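Side-chain contacts in laccase (Botrytis aclada, PDB 3SQR), which oxidises phenolic compounds such as hydroquinones with oxygen, which it reduces to water at a copper cluster, and probably serves in lignin degradation and detoxification: residues I100-D103 / W104-L108; L303-G306 / I307-Y311; I465-G469 / H470-I474. All coordinates share one frame; numbering follows the deposited sequence.

Contact 1. Residues I100-D103 / W104-L108; sequences IIAD and WGDNL. With BMA (beta-D-mannopyranose), chain C.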
loop_
_atom_site.group_PDB
_atom_site.type_symbol
_atom_site.label_atom_id
_atom_site.label_comp_id
_atom_site.label_asym_id
_atom_site.label_seq_id
_atom_site.Cartn_x
_atom_site.Cartn_y
_atom_site.Cartn_z
ATOM N N ILE A 100 -1.470 2.303 -14.497
ATOM C CA ILE A 100 -1.205 3.667 -14.726
ATOM C C ILE A 100 0.281 3.753 -14.718
ATOM O O ILE A 100 0.938 3.467 -13.693
ATOM C CB ILE A 100 -1.824 4.514 -13.622
ATOM C CG1 ILE A 100 -3.328 4.303 -13.671
ATOM C CG2 ILE A 100 -1.357 5.978 -13.770
ATOM C CD1 ILE A 100 -4.084 5.037 -12.643
ATOM N N ILE A 101 0.821 4.143 -15.878
ATOM C CA ILE A 101 2.276 4.191 -16.096
ATOM C C ILE A 101 2.586 5.623 -16.516
ATOM O O ILE A 101 1.977 6.172 -17.469
ATOM C CB ILE A 101 2.777 3.118 -17.059
ATOM C CG1 ILE A 101 2.427 1.698 -16.540
ATOM C CG2 ILE A 101 4.347 3.234 -17.301
ATOM C CD1 ILE A 101 2.830 0.453 -17.494
ATOM N N ALA A 102 3.508 6.242 -15.803
ATOM C CA ALA A 102 3.901 7.574 -16.101
ATOM C C ALA A 102 5.390 7.692 -15.918
ATOM O O ALA A 102 6.046 6.730 -15.578
ATOM C CB ALA A 102 3.106 8.612 -15.196
ATOM N N ASP A 103 5.940 8.849 -16.267
ATOM C CA ASP A 103 7.328 9.166 -16.016
ATOM C C ASP A 103 7.359 10.135 -14.878
ATOM O O ASP A 103 6.457 10.946 -14.691
ATOM C CB ASP A 103 7.994 9.878 -17.231
ATOM C CG ASP A 103 8.136 8.962 -18.419
ATOM O OD1 ASP A 103 8.337 7.766 -18.234
ATOM O OD2 ASP A 103 7.967 9.447 -19.535
ATOM N N TRP A 104 8.465 10.075 -14.161
ATOM C CA TRP A 104 8.804 11.006 -13.132
ATOM C C TRP A 104 8.579 12.417 -13.664
ATOM O O TRP A 104 9.140 12.809 -14.696
ATOM C CB TRP A 104 10.268 10.756 -12.811
ATOM C CG TRP A 104 10.818 11.528 -11.745
ATOM C CD1 TRP A 104 10.146 12.187 -10.761
ATOM C CD2 TRP A 104 12.195 11.693 -11.483
ATOM N NE1 TRP A 104 11.047 12.834 -9.902
ATOM C CE2 TRP A 104 12.316 12.535 -10.343
ATOM C CE3 TRP A 104 13.365 11.264 -12.147
ATOM C CZ2 TRP A 104 13.547 12.955 -9.855
ATOM C CZ3 TRP A 104 14.604 11.674 -11.641
ATOM C CH2 TRP A 104 14.683 12.491 -10.498
ATOM N N GLY A 105 7.774 13.184 -12.934
ATOM C CA GLY A 105 7.493 14.572 -13.297
ATOM C C GLY A 105 6.198 14.786 -14.069
ATOM O O GLY A 105 5.781 15.942 -14.228
ATOM N N ASP A 106 5.581 13.708 -14.587
ATOM C CA ASP A 106 4.372 13.829 -15.344
ATOM C C ASP A 106 3.220 14.295 -14.447
ATOM O O ASP A 106 3.243 14.067 -13.228
ATOM C CB ASP A 106 3.973 12.494 -15.962
ATOM C CG ASP A 106 4.835 12.112 -17.139
ATOM O OD1 ASP A 106 5.665 12.921 -17.660
ATOM O OD2 ASP A 106 4.644 10.958 -17.576
ATOM N N ASN A 107 2.243 14.936 -15.071
ATOM C CA ASN A 107 0.993 15.335 -14.395
ATOM C C ASN A 107 -0.016 14.335 -14.809
ATOM O O ASN A 107 -0.142 14.102 -15.998
ATOM C CB ASN A 107 0.626 16.757 -14.801
ATOM C CG ASN A 107 1.632 17.755 -14.267
ATOM O OD1 ASN A 107 1.894 17.796 -13.091
ATOM N ND2 ASN A 107 2.227 18.557 -15.153
ATOM N N LEU A 108 -0.701 13.735 -13.825
ATOM C CA LEU A 108 -1.743 12.754 -14.040
ATOM C C LEU A 108 -3.085 13.442 -13.873
ATOM O O LEU A 108 -3.285 14.190 -12.921
ATOM C CB LEU A 108 -1.617 11.584 -13.084
ATOM C CG LEU A 108 -0.229 10.923 -13.070
ATOM C CD1 LEU A 108 -0.290 9.571 -12.295
ATOM C CD2 LEU A 108 0.405 10.772 -14.479
HETATM C C1 BMA C . 4.053 -1.727 -20.616
HETATM C C2 BMA C . 5.119 -1.781 -21.718
HETATM C C3 BMA C . 5.497 -0.333 -22.125
HETATM C C4 BMA C . 4.237 0.467 -22.506
HETATM C C5 BMA C . 3.120 0.278 -21.463
HETATM C C6 BMA C . 1.795 0.858 -21.951
HETATM O O2 BMA C . 4.526 -2.581 -22.728
HETATM O O3 BMA C . 6.536 -0.196 -23.088
HETATM O O4 BMA C . 4.567 1.842 -22.586
HETATM O O5 BMA C . 2.904 -1.087 -21.123
HETATM O O6 BMA C . 1.266 0.052 -23.005
HETATM O O HOH W 1 7.124 12.215 -19.609
#

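Contact 2. Residues L303-G306 / I307-Y311; sequences LLIG and IGQRY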
loop_
_atom_site.group_PDB
_atom_site.type_symbol
_atom_site.label_atom_id
_atom_site.label_comp_id
_atom_site.label_asym_id
_atom_site.label_seq_id
_atom_site.Cartn_x
_atom_site.Cartn_y
_atom_site.Cartn_z
ATOM N N LEU A 303 12.314 -12.315 0.714
ATOM C CA LEU A 303 12.060 -10.862 0.884
ATOM C C LEU A 303 10.726 -10.704 1.629
ATOM O O LEU A 303 9.632 -11.050 1.083
ATOM C CB LEU A 303 12.005 -10.246 -0.496
ATOM C CG LEU A 303 11.812 -8.736 -0.659
ATOM C CD1 LEU A 303 12.711 -7.963 0.270
ATOM C CD2 LEU A 303 11.994 -8.308 -2.098
ATOM N N LEU A 304 10.832 -10.227 2.867
ATOM C CA LEU A 304 9.719 -10.040 3.759
ATOM C C LEU A 304 8.961 -8.819 3.256
ATOM O O LEU A 304 9.582 -7.797 3.007
ATOM C CB LEU A 304 10.164 -9.836 5.190
ATOM C CG LEU A 304 10.813 -11.064 5.868
ATOM C CD1 LEU A 304 11.640 -10.615 7.103
ATOM C CD2 LEU A 304 9.728 -12.028 6.250
ATOM N N ILE A 305 7.653 -8.942 3.095
ATOM C CA ILE A 305 6.887 -7.825 2.530
ATOM C C ILE A 305 5.599 -7.722 3.262
ATOM O O ILE A 305 4.734 -8.644 3.247
ATOM C CB ILE A 305 6.565 -7.939 1.015
ATOM C CG1 ILE A 305 7.756 -8.386 0.174
ATOM C CG2 ILE A 305 5.969 -6.583 0.490
ATOM C CD1 ILE A 305 7.411 -8.644 -1.297
ATOM N N GLY A 306 5.459 -6.635 3.998
ATOM C CA GLY A 306 4.180 -6.295 4.595
ATOM C C GLY A 306 3.161 -5.589 3.708
ATOM O O GLY A 306 3.458 -5.195 2.623
ATOM N N ILE A 307 1.921 -5.522 4.162
ATOM C CA ILE A 307 0.843 -5.036 3.332
ATOM C C ILE A 307 1.075 -3.591 2.936
ATOM O O ILE A 307 1.310 -2.738 3.776
ATOM C CB ILE A 307 -0.540 -5.143 3.969
ATOM C CG1 ILE A 307 -0.862 -6.595 4.333
ATOM C CG2 ILE A 307 -1.606 -4.630 2.940
ATOM C CD1 ILE A 307 -2.089 -6.711 5.192
ATOM N N GLY A 308 1.015 -3.323 1.670
ATOM C CA GLY A 308 1.196 -1.979 1.142
ATOM C C GLY A 308 2.642 -1.631 0.835
ATOM O O GLY A 308 2.872 -0.645 0.101
ATOM N N GLN A 309 3.566 -2.460 1.317
ATOM C CA GLN A 309 4.957 -2.367 0.951
ATOM C C GLN A 309 5.220 -2.816 -0.487
ATOM O O GLN A 309 4.528 -3.717 -1.001
ATOM C CB GLN A 309 5.830 -3.171 1.886
ATOM C CG GLN A 309 5.923 -2.596 3.228
ATOM C CD GLN A 309 6.985 -3.239 4.086
ATOM O OE1 GLN A 309 7.205 -4.444 3.997
ATOM N NE2 GLN A 309 7.554 -2.468 4.998
ATOM N N ARG A 310 6.245 -2.187 -1.116
ATOM C CA ARG A 310 6.722 -2.515 -2.423
ATOM C C ARG A 310 8.163 -2.747 -2.279
ATOM O O ARG A 310 8.785 -2.153 -1.422
ATOM C CB ARG A 310 6.506 -1.410 -3.487
ATOM C CG ARG A 310 5.058 -1.203 -3.814
ATOM C CD ARG A 310 4.381 -0.332 -2.821
ATOM N NE ARG A 310 4.840 1.027 -2.955
ATOM C CZ ARG A 310 4.797 1.956 -1.992
ATOM N NH1 ARG A 310 4.414 1.660 -0.770
ATOM N NH2 ARG A 310 5.194 3.187 -2.275
ATOM N N TYR A 311 8.663 -3.649 -3.110
ATOM C CA TYR A 311 10.100 -3.753 -3.342
ATOM C C TYR A 311 10.313 -3.902 -4.800
ATOM O O TYR A 311 9.574 -4.635 -5.496
ATOM C CB TYR A 311 10.660 -4.949 -2.613
ATOM C CG TYR A 311 10.812 -4.762 -1.137
ATOM C CD1 TYR A 311 11.907 -4.091 -0.605
ATOM C CD2 TYR A 311 9.838 -5.213 -0.269
ATOM C CE1 TYR A 311 12.042 -3.941 0.742
ATOM C CE2 TYR A 311 9.976 -5.076 1.094
ATOM C CZ TYR A 311 11.068 -4.434 1.597
ATOM O OH TYR A 311 11.209 -4.298 2.913
HETATM O O HOH W 2 9.623 -5.532 4.490
#

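Contact 3. Residues I465-G469 / H470-I474; sequences IHLHG and HDFFI. With CU (copper (II) ion), chain E.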
loop_
_atom_site.group_PDB
_atom_site.type_symbol
_atom_site.label_atom_id
_atom_site.label_comp_id
_atom_site.label_asym_id
_atom_site.label_seq_id
_atom_site.Cartn_x
_atom_site.Cartn_y
_atom_site.Cartn_z
ATOM N N ILE A 465 2.286 -0.146 8.986
ATOM C CA ILE A 465 1.749 1.199 9.237
ATOM C C ILE A 465 2.108 2.027 8.011
ATOM O O ILE A 465 3.289 2.077 7.591
ATOM C CB ILE A 465 2.447 1.835 10.472
ATOM C CG1 ILE A 465 2.164 0.980 11.707
ATOM C CG2 ILE A 465 2.036 3.318 10.626
ATOM C CD1 ILE A 465 0.683 0.886 12.051
ATOM N N HIS A 466 1.085 2.643 7.436
ATOM C CA HIS A 466 1.216 3.474 6.265
ATOM C C HIS A 466 0.968 4.919 6.679
ATOM O O HIS A 466 -0.048 5.213 7.328
ATOM C CB HIS A 466 0.146 3.070 5.254
ATOM C CG HIS A 466 0.097 3.970 4.059
ATOM N ND1 HIS A 466 -1.070 4.251 3.363
ATOM C CD2 HIS A 466 1.097 4.571 3.390
ATOM C CE1 HIS A 466 -0.773 5.070 2.376
ATOM N NE2 HIS A 466 0.532 5.270 2.372
ATOM N N LEU A 467 1.873 5.799 6.281
ATOM C CA LEU A 467 1.711 7.245 6.460
ATOM C C LEU A 467 1.451 7.903 5.118
ATOM O O LEU A 467 2.187 7.715 4.195
ATOM C CB LEU A 467 3.005 7.861 7.019
ATOM C CG LEU A 467 3.021 9.418 7.135
ATOM C CD1 LEU A 467 1.924 9.953 8.024
ATOM C CD2 LEU A 467 4.340 9.945 7.721
ATOM N N HIS A 468 0.404 8.718 5.020
ATOM C CA HIS A 468 0.080 9.440 3.815
ATOM C C HIS A 468 0.883 10.765 3.774
ATOM O O HIS A 468 1.277 11.301 4.818
ATOM C CB HIS A 468 -1.430 9.733 3.813
ATOM C CG HIS A 468 -2.277 8.555 3.552
ATOM N ND1 HIS A 468 -3.230 8.538 2.551
ATOM C CD2 HIS A 468 -2.334 7.344 4.143
ATOM C CE1 HIS A 468 -3.793 7.347 2.521
ATOM N NE2 HIS A 468 -3.290 6.620 3.485
ATOM N N GLY A 469 1.026 11.301 2.606
ATOM C CA GLY A 469 1.661 12.634 2.385
ATOM C C GLY A 469 3.148 12.767 2.635
ATOM O O GLY A 469 3.727 13.810 2.420
ATOM N N HIS A 470 3.811 11.686 3.018
ATOM C CA HIS A 470 5.209 11.684 3.386
ATOM C C HIS A 470 5.839 10.345 3.197
ATOM O O HIS A 470 5.225 9.322 3.531
ATOM C CB HIS A 470 5.459 11.982 4.868
ATOM C CG HIS A 470 4.900 13.280 5.311
ATOM N ND1 HIS A 470 5.665 14.409 5.361
ATOM C CD2 HIS A 470 3.643 13.654 5.679
ATOM C CE1 HIS A 470 4.930 15.421 5.772
ATOM N NE2 HIS A 470 3.700 14.999 5.968
ATOM N N ASP A 471 7.096 10.380 2.797
ATOM C CA ASP A 471 7.980 9.274 3.149
ATOM C C ASP A 471 8.489 9.510 4.552
ATOM O O ASP A 471 8.810 10.647 4.896
ATOM C CB ASP A 471 9.200 9.186 2.287
ATOM C CG ASP A 471 8.911 8.702 0.877
ATOM O OD1 ASP A 471 7.865 8.124 0.608
ATOM O OD2 ASP A 471 9.789 8.875 0.072
ATOM N N PHE A 472 8.523 8.465 5.363
ATOM C CA PHE A 472 9.075 8.597 6.713
ATOM C C PHE A 472 10.417 7.934 6.827
ATOM O O PHE A 472 10.787 7.126 5.970
ATOM C CB PHE A 472 8.114 8.114 7.767
ATOM C CG PHE A 472 7.656 6.703 7.585
ATOM C CD1 PHE A 472 8.546 5.642 7.634
ATOM C CD2 PHE A 472 6.334 6.443 7.354
ATOM C CE1 PHE A 472 8.075 4.355 7.454
ATOM C CE2 PHE A 472 5.858 5.145 7.209
ATOM C CZ PHE A 472 6.714 4.130 7.239
ATOM N N PHE A 473 11.109 8.265 7.915
ATOM C CA PHE A 473 12.416 7.695 8.208
ATOM C C PHE A 473 12.220 6.765 9.373
ATOM O O PHE A 473 11.613 7.151 10.392
ATOM C CB PHE A 473 13.324 8.847 8.635
ATOM C CG PHE A 473 13.663 9.809 7.544
ATOM C CD1 PHE A 473 12.757 10.678 6.994
ATOM C CD2 PHE A 473 14.965 9.859 7.058
ATOM C CE1 PHE A 473 13.155 11.598 5.991
ATOM C CE2 PHE A 473 15.327 10.765 6.100
ATOM C CZ PHE A 473 14.453 11.588 5.563
ATOM N N ILE A 474 12.646 5.519 9.221
ATOM C CA ILE A 474 12.498 4.549 10.292
ATOM C C ILE A 474 13.667 4.745 11.269
ATOM O O ILE A 474 14.735 4.174 11.076
ATOM C CB ILE A 474 12.482 3.166 9.760
ATOM C CG1 ILE A 474 11.401 3.002 8.671
ATOM C CG2 ILE A 474 12.301 2.178 10.919
ATOM C CD1 ILE A 474 11.238 1.499 8.206
HETATM CU CU CU E . -3.796 4.694 3.654
HETATM O O HOH W 3 -3.609 3.169 2.239
HETATM O O HOH W 4 3.173 8.507 1.723
#

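Contact 1. Residues I100-D103 / W104-L108
Asp-103 and Asp-106 are the first and last residues of a type II beta turn, round which the chain reverses so that residues 100-103 and 104-108 run 136° apart. In this cupredoxin-like beta sandwich the turn carries the chain from strand 100-103, at the border of one sheet, to strand 107-114 inside the other. The backbone N of Asp-106 closes the turn on Asp-103 O at 2.9 Å. In the second bond a side chain is the acceptor: Asp-103 N donates to Asp-106 OD2 at 2.8 Å, nearly straight at the hydrogen (168°) but reaching the carboxylate from above its plane. With CG of Asp-106 anti to its own carbonyl carbon (chi1 -74°), the carboxylate folds back over the turn and meets that N-H. Gly-105 occupies the third position with positive phi, a backbone shape suited to glycine. The indole of Trp-104 leads away from strand 100-103 and meets the rings of Trp-49 and Tyr-162. Next to the polar turn the packing is aliphatic. Ala-102 CB sits 3.5 Å from Leu-108 CD2, while the other methyl of that leucine, CD1, reaches Ile-100 CG2 at 4.0 Å; one leucine thus spans two inward-facing residues of the strand. Ile-101 points the other way, its CD1 lying 3.9 Å from O5 of the mannose in an attached glycan. The two aspartates share a counterion, Arg-68, whose NE pairs with Asp-106 OD2 and whose NH2 pairs with Asp-103 OD2, which would offset their closeness. Val-66 N also binds Asp-106 OD1. A water completes the link between the carboxylates, donating to Asp-103 OD2 at 2.9 Å and to Asp-106 OD1 at 2.5 Å, a distance short enough to be doubtful.

Contact 2. Residues L303-G306 / I307-Y311
Leu-303 lays its CD1 methyl squarely over the ring of Tyr-311, 3.8 Å from the centroid and only 3° off the ring normal, a CH-pi contact. The leucine leaves the backbone with CG anti to N (chi1 -177°), which brings both branches to the tyrosine: CD1 takes the ring face and CD2 rests on Tyr-311 CB at 3.7 Å. Ile-305, two residues on, meets the same ring obliquely, CG1 lying 3.8 Å from CD2 of Tyr-311, while its CG2 packs against CB of Gln-309. Beyond this apolar layer a water lies between the two strands. It donates to Leu-304 O and to Gln-309 OE1 and accepts from Tyr-311 OH at 2.6 Å, near the plane of the ring, so both ring and amide are tied to the backbone through one molecule. Gln-309 OE1 takes a second proton from Gly-306 N at 2.8 Å, with the donor tilted 34° from the carbonyl plane. Gln-309 N in turn bonds to Gly-306 O at 3.0 Å, closing a type II beta turn in which Gly-308 holds the positive-phi position. Arg-310 leads away, but its NH1 curls back to Gly-308 O at 2.9 Å, in the plane of both the guanidinium and the carbonyl. Second-shell partners fix these groups: Val-501 O receives Gln-309 NE2, Arg-499 NH1 bonds to Tyr-311 OH, and Asp-500 forms a salt bridge with Arg-310 NH2. The turn lies beside the copper cluster, Ile-307 being about 4 Å from His-527, side chain to side chain. It joins strand 303-305, which borders one sheet beside strand 276-280, to strand 310-316, which runs between strands 262-269 and 285-290 in the other sheet of this cupredoxin-like domain.

Contact 3. Residues I465-G469 / H470-I474
Leu-467 sets its CB against the edge of the Phe-472 ring, 3.6 Å from CD2 and close to the ring plane, the two side chains running antiparallel alongside each other. The phenyl group can lie there because its CG stands between the backbone N and the carbonyl carbon (chi1 56°), which turns the ring back toward strand 463-467. Farther along that edge, Phe-472 CZ comes to 4.0 Å from Ile-465 O. The CD2 branch of Leu-467 lies against the same ring and 3.7 Å from His-470 CB, so one leucine touches both His-470 and Phe-472. Between Leu-467 and His-470 the chain turns at Gly-469, whose positive phi favours glycine. The imidazole of His-470 has the carbonyl O of Gly-469 over one face, 3.2 Å from CG, and sends NE2 to Glu-542. Where the strands part, a water lies within hydrogen-bonding distance of Leu-467 O and His-470 O, with more acceptors about it than protons. Leu-467 thus packs between the two sheets of the cupredoxin-like domain, while its neighbours His-466 and His-468 point away from it, into the copper cluster, as in the His-X-His motif of multicopper oxidases, where alternate residues at the strand end face the copper. His-468 NE2 binds a copper ion at 2.0 Å, a site that His-170 and His-525 also ligate, and Asp-137 holds its ND1. His-466 belongs to the same site, its ND1 2.8 Å from the copper; a copper-bound water, 2.1 Å from the metal, sits beside it. Asp-137, hydrogen-bonded to ND1, would tend to make His-468 a stronger electron donor to the metal. The contact therefore has an apolar side of leucine and phenylalanine and a polar side where imidazole nitrogens and a bound water surround copper.

How the contacts relate
From the N terminus, the contacts follow one another in series, neither nested nor crossed, each closing a short turn between consecutive strands. Contact 1 joins strands 100-103 and 107-114, contact 2 strands 303-305 and 310-316, contact 3 strands 463-467 and 472-478; each turn passes between the two sheets of one cupredoxin-like domain. Contact 1 stands apart, beside one attached glycan, its centre 23 Å from that of contact 2 and 21 Å from that of contact 3. Contacts 2 and 3 approach to about 6 Å between nearest atoms, near the copper cluster. Arg-499 links them, bonding to Tyr-311 OH and, through its backbone, to Phe-472.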